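Beta-galactosidase (Trichoderma reesei, PDB 3OG2) probably hydrolyses terminal non-reducing beta-D-galactose residues in beta-D-galactosides, as a family 35 glycoside hydrolase built round a TIM barrel. Local coordinates at residues 673-678 against 714-719; 741-746 against 880-885; 307-312 against 468-473. All blocks are in the same frame, centred on the assembly; numbering follows the deposited sequence.

Contact 1: residues 673-678 against 714-719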
ATOM      1  N   SER A 673      33.021  22.094  23.829  1.00 20.65           N
ATOM      2  CA  SER A 673      33.990  21.636  24.829  0.50 24.02           C
ATOM      3  C   SER A 673      33.343  21.409  26.197  1.00 23.17           C
ATOM      4  O   SER A 673      33.839  20.691  27.050  1.00 33.05           O
ATOM      5  CB  SER A 673      35.154  22.612  24.992  0.50 27.02           C
ATOM      6  OG  SER A 673      36.018  22.756  23.886  0.50 41.68           O
ATOM      7  N   ASN A 674      32.197  22.063  26.426  1.00 23.05           N
ATOM      8  CA  ASN A 674      31.633  21.872  27.774  1.00 22.95           C
ATOM      9  C   ASN A 674      30.788  20.637  27.838  1.00 24.80           C
ATOM     10  O   ASN A 674      30.185  20.335  28.876  1.00 26.59           O
ATOM     11  CB  ASN A 674      30.842  23.162  28.096  1.00 23.54           C
ATOM     12  CG  ASN A 674      29.679  23.377  27.131  1.00 32.73           C
ATOM     13  OD1 ASN A 674      29.311  22.586  26.254  1.00 24.58           O
ATOM     14  ND2 ASN A 674      28.990  24.525  27.305  1.00 54.81           N
ATOM     15  N   TYR A 675      30.655  19.837  26.797  1.00 18.20           N
ATOM     16  CA  TYR A 675      29.630  18.804  26.795  1.00 14.16           C
ATOM     17  C   TYR A 675      29.960  17.697  27.794  1.00 12.80           C
ATOM     18  O   TYR A 675      31.083  17.204  27.794  1.00 15.15           O
ATOM     19  CB  TYR A 675      29.506  18.183  25.391  1.00 15.00           C
ATOM     20  CG  TYR A 675      28.325  17.275  25.302  1.00 12.21           C
ATOM     21  CD1 TYR A 675      27.033  17.794  25.270  1.00 15.32           C
ATOM     22  CD2 TYR A 675      28.489  15.900  25.236  1.00 11.36           C
ATOM     23  CE1 TYR A 675      25.907  17.001  25.191  1.00 13.83           C
ATOM     24  CE2 TYR A 675      27.375  15.092  25.160  1.00 10.84           C
ATOM     25  CZ  TYR A 675      26.110  15.628  25.129  1.00 12.61           C
ATOM     26  OH  TYR A 675      25.040  14.773  25.045  1.00 14.57           O
ATOM     27  N   ASP A 676      28.984  17.289  28.583  1.00 12.83           N
ATOM     28  CA  ASP A 676      29.125  16.164  29.503  1.00 13.05           C
ATOM     29  C   ASP A 676      28.432  14.940  28.908  1.00 11.60           C
ATOM     30  O   ASP A 676      27.231  15.035  28.606  1.00 13.34           O
ATOM     31  CB  ASP A 676      28.482  16.526  30.836  1.00 18.31           C
ATOM     32  CG  ASP A 676      28.521  15.426  31.864  1.00 22.67           C
ATOM     33  OD1 ASP A 676      27.836  14.400  31.770  1.00 17.66           O
ATOM     34  OD2 ASP A 676      29.195  15.568  32.897  1.00 20.70           O
ATOM     35  N   ASP A 677      29.146  13.813  28.758  1.00 12.22           N
ATOM     36  CA  ASP A 677      28.505  12.605  28.240  1.00 10.88           C
ATOM     37  C   ASP A 677      28.486  11.513  29.316  1.00 10.54           C
ATOM     38  O   ASP A 677      28.402  10.322  28.973  1.00 10.09           O
ATOM     39  CB  ASP A 677      29.200  12.147  26.966  1.00 10.06           C
ATOM     40  CG  ASP A 677      30.627  11.677  27.129  1.00 10.26           C
ATOM     41  OD1 ASP A 677      31.061  11.513  28.286  1.00 10.91           O
ATOM     42  OD2 ASP A 677      31.331  11.401  26.125  1.00 11.16           O
ATOM     43  N   SER A 678      28.563  11.862  30.597  1.00 11.52           N
ATOM     44  CA  SER A 678      28.575  10.904  31.686  1.00 11.74           C
ATOM     45  C   SER A 678      27.311  10.058  31.670  1.00 11.05           C
ATOM     46  O   SER A 678      27.368   8.925  32.211  1.00 12.92           O
ATOM     47  CB  SER A 678      28.729  11.604  33.051  1.00 12.16           C
ATOM     48  OG  SER A 678      27.597  12.442  33.297  1.00 13.14           O
ATOM     49  N   LEU A 714      24.881   7.982  17.383  1.00  7.03           N
ATOM     50  CA  LEU A 714      26.069   8.765  17.655  1.00  6.93           C
ATOM     51  C   LEU A 714      27.055   7.937  18.469  1.00  6.77           C
ATOM     52  O   LEU A 714      26.645   7.184  19.342  1.00  7.89           O
ATOM     53  CB  LEU A 714      25.811  10.078  18.375  1.00  7.80           C
ATOM     54  CG  LEU A 714      25.104  11.164  17.561  1.00  9.49           C
ATOM     55  CD1 LEU A 714      23.609  10.981  17.591  1.00 13.33           C
ATOM     56  CD2 LEU A 714      25.493  12.556  18.096  1.00 11.58           C
ATOM     57  N   PHE A 715      28.324   8.135  18.177  1.00  7.64           N
ATOM     58  CA  PHE A 715      29.400   7.474  18.897  1.00  6.89           C
ATOM     59  C   PHE A 715      30.391   8.518  19.371  1.00  7.09           C
ATOM     60  O   PHE A 715      30.657   9.481  18.642  1.00  9.16           O
ATOM     61  CB  PHE A 715      30.172   6.496  18.006  1.00  8.47           C
ATOM     62  CG  PHE A 715      29.264   5.409  17.459  1.00  7.93           C
ATOM     63  CD1 PHE A 715      28.464   5.624  16.320  1.00  8.87           C
ATOM     64  CD2 PHE A 715      29.193   4.198  18.105  1.00  9.15           C
ATOM     65  CE1 PHE A 715      27.582   4.627  15.920  1.00 10.14           C
ATOM     66  CE2 PHE A 715      28.362   3.149  17.714  1.00  8.69           C
ATOM     67  CZ  PHE A 715      27.565   3.409  16.618  1.00 10.69           C
ATOM     68  N   ARG A 716      30.941   8.325  20.557  1.00  7.02           N
ATOM     69  CA  ARG A 716      31.976   9.256  21.069  1.00  8.00           C
ATOM     70  C   ARG A 716      33.182   8.409  21.467  1.00  8.01           C
ATOM     71  O   ARG A 716      33.044   7.513  22.321  1.00  8.96           O
ATOM     72  CB  ARG A 716      31.454  10.061  22.272  1.00  8.12           C
ATOM     73  CG  ARG A 716      30.449  11.086  21.751  1.00 10.30           C
ATOM     74  CD  ARG A 716      29.827  11.855  22.844  1.00  9.98           C
ATOM     75  NE  ARG A 716      30.684  12.598  23.748  1.00  9.67           N
ATOM     76  CZ  ARG A 716      31.181  13.800  23.495  1.00  9.96           C
ATOM     77  NH1 ARG A 716      30.989  14.345  22.279  1.00 10.61           N
ATOM     78  NH2 ARG A 716      31.879  14.502  24.384  1.00 12.12           N
ATOM     79  N   GLY A 717      34.284   8.652  20.787  1.00  8.30           N
ATOM     80  CA  GLY A 717      35.481   7.883  21.024  1.00  9.23           C
ATOM     81  C   GLY A 717      36.591   8.724  21.643  1.00  8.88           C
ATOM     82  O   GLY A 717      37.036   9.721  21.033  1.00 10.31           O
ATOM     83  N   ARG A 718      37.044   8.340  22.836  1.00  8.59           N
ATOM     84  CA  ARG A 718      38.116   9.050  23.524  1.00  9.28           C
ATOM     85  C   ARG A 718      39.475   8.415  23.215  1.00  8.90           C
ATOM     86  O   ARG A 718      39.601   7.172  23.300  1.00  9.80           O
ATOM     87  CB  ARG A 718      37.914   8.959  25.030  1.00 11.13           C
ATOM     88  CG  ARG A 718      36.903   9.939  25.579  1.00 12.19           C
ATOM     89  CD  ARG A 718      36.529   9.561  26.998  1.00 12.95           C
ATOM     90  NE  ARG A 718      35.745  10.557  27.718  1.00 15.80           N
ATOM     91  CZ  ARG A 718      34.473  10.827  27.526  1.00 15.92           C
ATOM     92  NH1 ARG A 718      33.767  10.165  26.585  1.00 12.74           N
ATOM     93  NH2 ARG A 718      33.868  11.768  28.267  1.00 15.06           N
ATOM     94  N   PHE A 719      40.469   9.233  22.933  1.00  9.11           N
ATOM     95  CA  PHE A 719      41.819   8.717  22.821  1.00  9.64           C
ATOM     96  C   PHE A 719      42.802   9.750  23.370  1.00  9.59           C
ATOM     97  O   PHE A 719      42.456  10.955  23.454  1.00 11.03           O
ATOM     98  CB  PHE A 719      42.190   8.376  21.362  1.00 10.03           C
ATOM     99  CG  PHE A 719      42.311   9.559  20.406  1.00 10.06           C
ATOM    100  CD1 PHE A 719      41.185   9.974  19.667  1.00 10.64           C
ATOM    101  CD2 PHE A 719      43.528  10.223  20.228  1.00 10.02           C
ATOM    102  CE1 PHE A 719      41.348  11.050  18.777  1.00 10.67           C
ATOM    103  CE2 PHE A 719      43.669  11.289  19.377  1.00 10.20           C
ATOM    104  CZ  PHE A 719      42.566  11.695  18.619  1.00 10.27           C
TER
HETATM  105  O   HOH W   1      32.040  14.580  27.269  1.00 14.55           O
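Asp677 faces Arg716 and Arg718 in a salt-bridge network that ties a loop to strand 713-720 of an antiparallel sheet in an all-beta domain. Both arginines come from the direction opposite to Asp677, but they meet it differently. Arg718 is end-on. Its NH2 binds Asp677 OD1 at 2.8 Å and its NH1 binds the syn lone pair of Asp677 OD2, also at 2.8 Å. Arg716 comes to the anti side of the same OD2. Its guanidinium plane stands nearly upright to the carboxylate, 83° apart, with OD2 at its edge. OD2 is thus gripped by two donors, while OD1 also pairs with Lys822. A bend in the Arg716 chain (chi3 57°) sets one face of its guanidinium against Tyr675. CD2 of Tyr675 lies 3.7 Å above the guanidinium plane, over its centre. Ring and guanidinium are 70° apart, so the ring presents its edge to that face. The Tyr675 hydroxyl bonds to Trp680. Water 1 accepts from Arg716 NH2 at 2.9 Å and donates to Tyr675 O at 2.8 Å. The bond from Arg716 NE to Asp677 OD2 is 2.7 Å long and almost perfectly straight.

Contact 2: residues 741-746 against 880-885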
ATOM      1  N   SER A 741      29.077  11.715   9.672  1.00  8.86           N
ATOM      2  CA  SER A 741      29.885  12.920   9.836  1.00  8.49           C
ATOM      3  C   SER A 741      30.769  12.750  11.078  1.00  8.54           C
ATOM      4  O   SER A 741      30.341  12.110  12.057  1.00  9.84           O
ATOM      5  CB  SER A 741      28.987  14.137  10.040  1.00  9.71           C
ATOM      6  OG  SER A 741      28.214  14.382   8.878  1.00 10.68           O
ATOM      7  N   VAL A 742      31.946  13.362  11.052  1.00  8.84           N
ATOM      8  CA  VAL A 742      32.971  13.180  12.105  1.00  9.39           C
ATOM      9  C   VAL A 742      33.518  14.527  12.570  1.00  7.95           C
ATOM     10  O   VAL A 742      33.894  15.349  11.718  1.00  8.91           O
ATOM     11  CB  VAL A 742      34.133  12.328  11.579  1.00  9.49           C
ATOM     12  CG1 VAL A 742      35.235  12.143  12.628  1.00 11.69           C
ATOM     13  CG2 VAL A 742      33.610  10.968  11.054  1.00 10.63           C
ATOM     14  N   TRP A 743      33.572  14.728  13.872  1.00  8.28           N
ATOM     15  CA  TRP A 743      34.263  15.856  14.501  1.00  8.94           C
ATOM     16  C   TRP A 743      35.311  15.332  15.452  1.00  8.49           C
ATOM     17  O   TRP A 743      35.132  14.268  16.082  1.00  8.94           O
ATOM     18  CB  TRP A 743      33.248  16.666  15.331  1.00  9.20           C
ATOM     19  CG  TRP A 743      32.319  17.482  14.460  1.00  9.21           C
ATOM     20  CD1 TRP A 743      32.488  18.811  14.164  1.00 10.68           C
ATOM     21  CD2 TRP A 743      31.125  17.057  13.812  1.00  9.77           C
ATOM     22  NE1 TRP A 743      31.448  19.214  13.356  1.00 10.29           N
ATOM     23  CE2 TRP A 743      30.584  18.169  13.110  1.00  9.83           C
ATOM     24  CE3 TRP A 743      30.448  15.835  13.757  1.00  9.67           C
ATOM     25  CZ2 TRP A 743      29.409  18.105  12.353  1.00 11.00           C
ATOM     26  CZ3 TRP A 743      29.259  15.769  12.995  1.00  9.64           C
ATOM     27  CH2 TRP A 743      28.768  16.895  12.314  1.00 10.06           C
ATOM     28  N   LEU A 744      36.363  16.094  15.588  1.00  9.45           N
ATOM     29  CA  LEU A 744      37.419  15.898  16.589  1.00  9.99           C
ATOM     30  C   LEU A 744      37.272  17.060  17.558  1.00  9.79           C
ATOM     31  O   LEU A 744      37.543  18.203  17.162  1.00 10.40           O
ATOM     32  CB  LEU A 744      38.779  15.919  15.894  1.00 10.50           C
ATOM     33  CG  LEU A 744      39.960  15.838  16.864  1.00 14.02           C
ATOM     34  CD1 LEU A 744      40.045  14.448  17.473  1.00 17.55           C
ATOM     35  CD2 LEU A 744      41.240  16.233  16.132  1.00 18.91           C
ATOM     36  N   ASN A 745      36.834  16.815  18.803  1.00 10.13           N
ATOM     37  CA  ASN A 745      36.412  17.892  19.686  1.00 10.45           C
ATOM     38  C   ASN A 745      35.386  18.732  18.926  1.00 10.41           C
ATOM     39  O   ASN A 745      34.395  18.177  18.435  1.00 10.96           O
ATOM     40  CB  ASN A 745      37.631  18.708  20.184  1.00 11.22           C
ATOM     41  CG  ASN A 745      38.484  17.873  21.117  1.00 12.09           C
ATOM     42  OD1 ASN A 745      38.193  16.727  21.502  1.00 13.26           O
ATOM     43  ND2 ASN A 745      39.580  18.487  21.528  1.00 15.85           N
ATOM     44  N   ASP A 746      35.630  20.048  18.772  1.00 11.92           N
ATOM     45  CA  ASP A 746      34.668  20.886  18.007  1.00 12.42           C
ATOM     46  C   ASP A 746      35.118  21.116  16.575  1.00 12.79           C
ATOM     47  O   ASP A 746      34.496  21.889  15.820  1.00 15.60           O
ATOM     48  CB  ASP A 746      34.483  22.209  18.755  1.00 16.31           C
ATOM     49  CG  ASP A 746      35.798  22.952  18.967  1.00 22.43           C
ATOM     50  OD1 ASP A 746      36.920  22.489  18.699  1.00 23.85           O
ATOM     51  OD2 ASP A 746      35.697  24.114  19.424  1.00 32.48           O
ATOM     52  N   ALA A 880      25.899  27.905   8.926  1.00 14.94           N
ATOM     53  CA  ALA A 880      27.043  28.228   8.080  1.00 17.00           C
ATOM     54  C   ALA A 880      28.238  27.324   8.297  1.00 14.52           C
ATOM     55  O   ALA A 880      29.364  27.630   7.867  1.00 19.98           O
ATOM     56  CB  ALA A 880      27.514  29.683   8.318  1.00 21.96           C
ATOM     57  N   HIS A 881      28.056  26.204   8.970  1.00 15.13           N
ATOM     58  CA  HIS A 881      29.106  25.239   9.232  1.00 15.63           C
ATOM     59  C   HIS A 881      28.487  23.850   9.212  1.00 14.68           C
ATOM     60  O   HIS A 881      27.246  23.721   9.368  1.00 15.51           O
ATOM     61  CB  HIS A 881      29.721  25.484  10.618  1.00 23.52           C
ATOM     62  CG  HIS A 881      30.443  26.805  10.657  1.00 30.09           C
ATOM     63  ND1 HIS A 881      29.974  27.865  11.407  1.00 43.30           N
ATOM     64  CD2 HIS A 881      31.564  27.266  10.057  1.00 38.86           C
ATOM     65  CE1 HIS A 881      30.774  28.917  11.280  1.00 52.30           C
ATOM     66  NE2 HIS A 881      31.753  28.577  10.458  1.00 54.34           N
ATOM     67  N   ALA A 882      29.319  22.833   9.114  1.00 12.14           N
ATOM     68  CA  ALA A 882      28.789  21.479   9.290  1.00 11.34           C
ATOM     69  C   ALA A 882      28.174  21.363  10.674  1.00 11.22           C
ATOM     70  O   ALA A 882      28.652  21.887  11.670  1.00 14.01           O
ATOM     71  CB  ALA A 882      29.875  20.421   9.101  1.00 12.06           C
ATOM     72  N   GLY A 883      27.083  20.588  10.795  1.00 10.31           N
ATOM     73  CA  GLY A 883      26.484  20.468  12.126  1.00 11.42           C
ATOM     74  C   GLY A 883      25.018  20.141  11.948  1.00  9.95           C
ATOM     75  O   GLY A 883      24.542  19.765  10.873  1.00 11.09           O
ATOM     76  N   ILE A 884      24.273  20.205  13.047  1.00  8.92           N
ATOM     77  CA  ILE A 884      22.880  19.750  13.036  1.00  9.53           C
ATOM     78  C   ILE A 884      22.082  20.719  13.883  1.00  9.67           C
ATOM     79  O   ILE A 884      22.410  20.951  15.071  1.00 12.92           O
ATOM     80  CB  ILE A 884      22.700  18.298  13.571  1.00 11.14           C
ATOM     81  CG1 ILE A 884      23.669  17.331  12.901  1.00 13.50           C
ATOM     82  CG2 ILE A 884      21.233  17.883  13.387  1.00 11.98           C
ATOM     83  CD1 ILE A 884      23.567  15.901  13.364  1.00 12.86           C
ATOM     84  N   ALA A 885      21.033  21.293  13.301  1.00  9.95           N
ATOM     85  CA  ALA A 885      20.153  22.186  14.040  1.00 10.11           C
ATOM     86  C   ALA A 885      18.726  21.681  13.969  1.00  9.45           C
ATOM     87  O   ALA A 885      18.385  21.004  13.017  1.00 13.21           O
ATOM     88  CB  ALA A 885      20.134  23.571  13.410  1.00 12.32           C
TER
HETATM   89  O   HOH W   2      31.226  22.012  12.432  1.00 16.88           O
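Trp743 makes this contact for strand 740-744, and it meets Ala882 and Gly883 where strand 883-894 begins. The packing is made by the edge of the indole. CZ2 of Trp743 is 3.7 Å from Gly883 N and 3.9 Å from Ala882 C, and both backbone atoms lie near the ring plane. The ring therefore points its six-membered edge at the main chain instead of laying a face on it. CG of Trp743 is anti to its own carbonyl carbon (chi1 -74°), and this carries the indole across to the other segment. One apolar side-chain pair adds to the packing: Ala882 CB sits 4.0 Å from Trp743 CZ2. Gly883 has backbone angles (phi 154°, psi -170°) at which a CB would press on the carbonyl O of Ala882, reason enough for a glycine here.

The polar link is indirect. No direct hydrogen bond joins the segments, but water 2 bridges them in the plane of the indole. It accepts from Trp743 NE1 at 3.0 Å and donates to Ala882 O at 2.7 Å. The indole N-H is satisfied in this way although Trp743 is buried.

Leu668, Ile671, Val781 and Phe748 also pack on Trp743, and Phe748 touches Ala882 as well. The arrangement is a sheet-to-sheet interface between two antiparallel beta sheets of the C-terminal all-beta part of beta-galactosidase.

Contact 3: residues 307-312 against 468-473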
ATOM      1  N   PHE A 307      -2.824  -7.185 -17.782  1.00  7.48           N
ATOM      2  CA  PHE A 307      -2.323  -8.213 -16.873  1.00  7.83           C
ATOM      3  C   PHE A 307      -3.383  -8.786 -15.933  1.00  6.62           C
ATOM      4  O   PHE A 307      -3.330  -9.976 -15.593  1.00  7.96           O
ATOM      5  CB  PHE A 307      -1.173  -7.652 -16.005  1.00  7.72           C
ATOM      6  CG  PHE A 307       0.148  -7.551 -16.750  1.00  8.11           C
ATOM      7  CD1 PHE A 307       0.406  -6.506 -17.609  1.00 10.46           C
ATOM      8  CD2 PHE A 307       1.122  -8.561 -16.499  1.00 10.68           C
ATOM      9  CE1 PHE A 307       1.624  -6.404 -18.230  1.00 11.14           C
ATOM     10  CE2 PHE A 307       2.355  -8.465 -17.167  1.00 10.45           C
ATOM     11  CZ  PHE A 307       2.598  -7.400 -18.011  1.00 13.33           C
ATOM     12  N   TYR A 308      -4.340  -7.986 -15.477  1.00  7.20           N
ATOM     13  CA  TYR A 308      -5.331  -8.539 -14.530  1.00  6.89           C
ATOM     14  C   TYR A 308      -6.293  -9.447 -15.267  1.00  7.53           C
ATOM     15  O   TYR A 308      -6.666 -10.517 -14.773  1.00  8.13           O
ATOM     16  CB  TYR A 308      -6.070  -7.479 -13.745  1.00  6.53           C
ATOM     17  CG  TYR A 308      -5.186  -6.650 -12.806  1.00  6.95           C
ATOM     18  CD1 TYR A 308      -3.819  -6.846 -12.701  1.00  6.89           C
ATOM     19  CD2 TYR A 308      -5.783  -5.669 -12.023  1.00  7.58           C
ATOM     20  CE1 TYR A 308      -3.057  -6.080 -11.833  1.00  6.76           C
ATOM     21  CE2 TYR A 308      -5.022  -4.889 -11.160  1.00  7.94           C
ATOM     22  CZ  TYR A 308      -3.667  -5.109 -11.072  1.00  6.62           C
ATOM     23  OH  TYR A 308      -2.919  -4.332 -10.217  1.00  7.95           O
ATOM     24  N   LYS A 309      -6.710  -9.069 -16.485  1.00  7.59           N
ATOM     25  CA  LYS A 309      -7.568  -9.997 -17.254  1.00  7.26           C
ATOM     26  C   LYS A 309      -6.778 -11.237 -17.655  1.00  7.44           C
ATOM     27  O   LYS A 309      -7.397 -12.294 -17.808  1.00  8.25           O
ATOM     28  CB  LYS A 309      -8.134  -9.271 -18.482  1.00  8.25           C
ATOM     29  CG  LYS A 309      -9.135  -8.174 -18.057  1.00  8.65           C
ATOM     30  CD  LYS A 309      -9.657  -7.372 -19.242  1.00  9.40           C
ATOM     31  CE  LYS A 309     -10.463  -6.162 -18.719  1.00 10.50           C
ATOM     32  NZ  LYS A 309     -11.120  -5.407 -19.787  1.00 11.62           N
ATOM     33  N   ASN A 310      -5.436 -11.147 -17.788  1.00  7.49           N
ATOM     34  CA  ASN A 310      -4.678 -12.371 -18.035  1.00  7.68           C
ATOM     35  C   ASN A 310      -4.727 -13.317 -16.850  1.00  8.46           C
ATOM     36  O   ASN A 310      -4.568 -14.541 -17.024  1.00  9.26           O
ATOM     37  CB  ASN A 310      -3.231 -11.967 -18.339  1.00  9.14           C
ATOM     38  CG  ASN A 310      -2.382 -13.141 -18.722  1.00  8.55           C
ATOM     39  OD1 ASN A 310      -2.675 -13.800 -19.751  1.00 10.61           O
ATOM     40  ND2 ASN A 310      -1.348 -13.414 -17.923  1.00  8.64           N
ATOM     41  N   ASN A 311      -4.917 -12.834 -15.622  1.00  7.75           N
ATOM     42  CA  ASN A 311      -5.084 -13.702 -14.480  1.00  7.08           C
ATOM     43  C   ASN A 311      -6.503 -14.291 -14.460  1.00  7.44           C
ATOM     44  O   ASN A 311      -6.678 -15.440 -14.045  1.00  8.43           O
ATOM     45  CB  ASN A 311      -4.819 -12.917 -13.169  1.00  7.94           C
ATOM     46  CG  ASN A 311      -3.351 -12.517 -13.088  1.00  7.79           C
ATOM     47  OD1 ASN A 311      -2.469 -13.178 -13.638  1.00  8.64           O
ATOM     48  ND2 ASN A 311      -3.083 -11.398 -12.394  1.00  9.14           N
ATOM     49  N   MET A 312      -7.492 -13.492 -14.899  1.00  7.51           N
ATOM     50  CA  MET A 312      -8.828 -14.060 -15.074  1.00  8.12           C
ATOM     51  C   MET A 312      -8.796 -15.128 -16.170  1.00  7.92           C
ATOM     52  O   MET A 312      -9.533 -16.114 -16.085  1.00  9.37           O
ATOM     53  CB  MET A 312      -9.827 -12.952 -15.454  1.00  8.93           C
ATOM     54  CG  MET A 312      -9.855 -11.885 -14.311  1.00 10.25           C
ATOM     55  SD  MET A 312     -10.829 -10.467 -14.868  1.00 13.95           S
ATOM     56  CE  MET A 312     -10.142  -9.169 -13.785  1.00 21.26           C
ATOM     57  N   THR A 468     -19.932  -8.877 -27.061  1.00  9.24           N
ATOM     58  CA  THR A 468     -18.553  -8.485 -27.246  1.00  9.63           C
ATOM     59  C   THR A 468     -18.241  -7.321 -26.313  1.00 10.13           C
ATOM     60  O   THR A 468     -17.108  -7.197 -25.803  1.00 11.91           O
ATOM     61  CB  THR A 468     -18.237  -8.074 -28.687  1.00 10.59           C
ATOM     62  OG1 THR A 468     -18.982  -6.888 -29.016  1.00 11.49           O
ATOM     63  CG2 THR A 468     -18.699  -9.141 -29.691  1.00 13.26           C
ATOM     64  N   ALA A 469     -19.232  -6.477 -26.031  1.00 10.35           N
ATOM     65  CA  ALA A 469     -18.966  -5.406 -25.063  1.00 10.67           C
ATOM     66  C   ALA A 469     -18.818  -5.966 -23.668  1.00  9.46           C
ATOM     67  O   ALA A 469     -19.436  -6.992 -23.342  1.00 10.50           O
ATOM     68  CB  ALA A 469     -20.181  -4.456 -25.117  1.00 14.61           C
ATOM     69  N   GLU A 470     -18.047  -5.269 -22.846  1.00  9.67           N
ATOM     70  CA  GLU A 470     -17.801  -5.751 -21.502  1.00  9.05           C
ATOM     71  C   GLU A 470     -18.911  -5.343 -20.562  1.00  8.81           C
ATOM     72  O   GLU A 470     -19.582  -4.327 -20.743  1.00 10.54           O
ATOM     73  CB  GLU A 470     -16.417  -5.210 -21.065  1.00 10.99           C
ATOM     74  CG  GLU A 470     -15.335  -5.910 -21.932  1.00 12.87           C
ATOM     75  CD  GLU A 470     -13.925  -5.620 -21.487  1.00 11.29           C
ATOM     76  OE1 GLU A 470     -13.415  -4.493 -21.775  1.00 13.22           O
ATOM     77  OE2 GLU A 470     -13.345  -6.544 -20.850  1.00 11.48           O
ATOM     78  N   ILE A 471     -19.130  -6.176 -19.563  1.00  9.43           N
ATOM     79  CA  ILE A 471     -20.178  -5.935 -18.589  1.00  8.46           C
ATOM     80  C   ILE A 471     -19.594  -5.165 -17.420  1.00  8.12           C
ATOM     81  O   ILE A 471     -18.568  -5.568 -16.857  1.00 10.55           O
ATOM     82  CB  ILE A 471     -20.726  -7.279 -18.095  1.00 10.64           C
ATOM     83  CG1 ILE A 471     -21.491  -7.993 -19.197  1.00 15.26           C
ATOM     84  CG2 ILE A 471     -21.648  -7.117 -16.879  1.00 11.54           C
ATOM     85  CD1 ILE A 471     -20.973  -9.270 -19.670  1.00 29.74           C
ATOM     86  N   PHE A 472     -20.205  -4.056 -17.084  1.00  7.80           N
ATOM     87  CA  PHE A 472     -19.858  -3.299 -15.873  1.00  8.22           C
ATOM     88  C   PHE A 472     -20.646  -3.854 -14.684  1.00  7.60           C
ATOM     89  O   PHE A 472     -20.084  -4.220 -13.655  1.00  8.92           O
ATOM     90  CB  PHE A 472     -20.106  -1.789 -16.098  1.00  8.40           C
ATOM     91  CG  PHE A 472     -19.932  -1.057 -14.785  1.00  8.16           C
ATOM     92  CD1 PHE A 472     -18.647  -0.893 -14.241  1.00  9.74           C
ATOM     93  CD2 PHE A 472     -21.019  -0.545 -14.100  1.00  9.56           C
ATOM     94  CE1 PHE A 472     -18.492  -0.226 -13.038  1.00 10.75           C
ATOM     95  CE2 PHE A 472     -20.851   0.121 -12.885  1.00  9.41           C
ATOM     96  CZ  PHE A 472     -19.583   0.303 -12.355  1.00  9.75           C
ATOM     97  N   THR A 473     -21.967  -3.934 -14.810  1.00  7.96           N
ATOM     98  CA  THR A 473     -22.796  -4.498 -13.749  1.00  7.31           C
ATOM     99  C   THR A 473     -24.136  -4.882 -14.322  1.00  7.51           C
ATOM    100  O   THR A 473     -24.480  -4.485 -15.472  1.00  9.19           O
ATOM    101  CB  THR A 473     -22.971  -3.506 -12.574  1.00  7.88           C
ATOM    102  OG1 THR A 473     -23.420  -4.230 -11.421  1.00  8.83           O
ATOM    103  CG2 THR A 473     -24.011  -2.421 -12.876  1.00  9.13           C
TER
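The carboxylate of Glu470 is the flat group here, and the ammonium of Lys309 meets it from the side of its two oxygens. Neither face of the carboxylate takes a partner from residues 307-312. NZ of Lys309 uses the syn lone pair of Glu470 OE2, at 2.7 Å. It is also 3.2 Å from Glu470 OE1, so it leans toward OE2 without leaving the other oxygen far behind.

The two side chains come from opposite directions. Both are extended beyond CG. In Lys309 the later torsions are all close to 180°, and this stretches NZ away from helix 301-313. The reach is needed because the nearest CA atoms, those of Lys309 and Glu470, are 11.9 Å apart. CE of Lys309 comes along behind NZ, 3.6 Å from Glu470 OE2.

Strand 450-459 lies beside the pair and serves both partners. Lys309 NZ also donates to Ser450 O, and Glu470 OE2 also accepts from the backbone N of Ile452. The side chain of Ile452 touches both Lys309 and Met312.

The contact thus joins a helix of the TIM barrel to strand 470-476, an edge strand of a five-stranded sheet in the next domain. It is a small link of a single salt bridge, well away from the galactose site. Burial alone would disfavour charge on either residue; the close pairing probably compensates and keeps both charged. The second bonds, to Ser450 O and Ile452 N, should further offset the cost of burying these charges and fix where NZ and OE2 sit.

Overall arrangement
Along the chain the order is contact 3, then contact 1, then contact 2, each closing before the next opens. Contacts 1 and 2 are neighbours, with centres about 13 Å apart. They use strands 713-720 and 740-744 of one antiparallel sheet, with strand 775-782 running between the two. They also touch directly, Phe719 CE1 lying 3.9 Å from Leu744 CD1. Contact 3 lies on the opposite side of the chain's centre, about 65 and 60 Å from them between centres. Contact 3 joins the barrel to the following domain, while contact 2 joins two sheets of the C-terminal all-beta part, so such packing between parts occurs on both sides of the chain's centre.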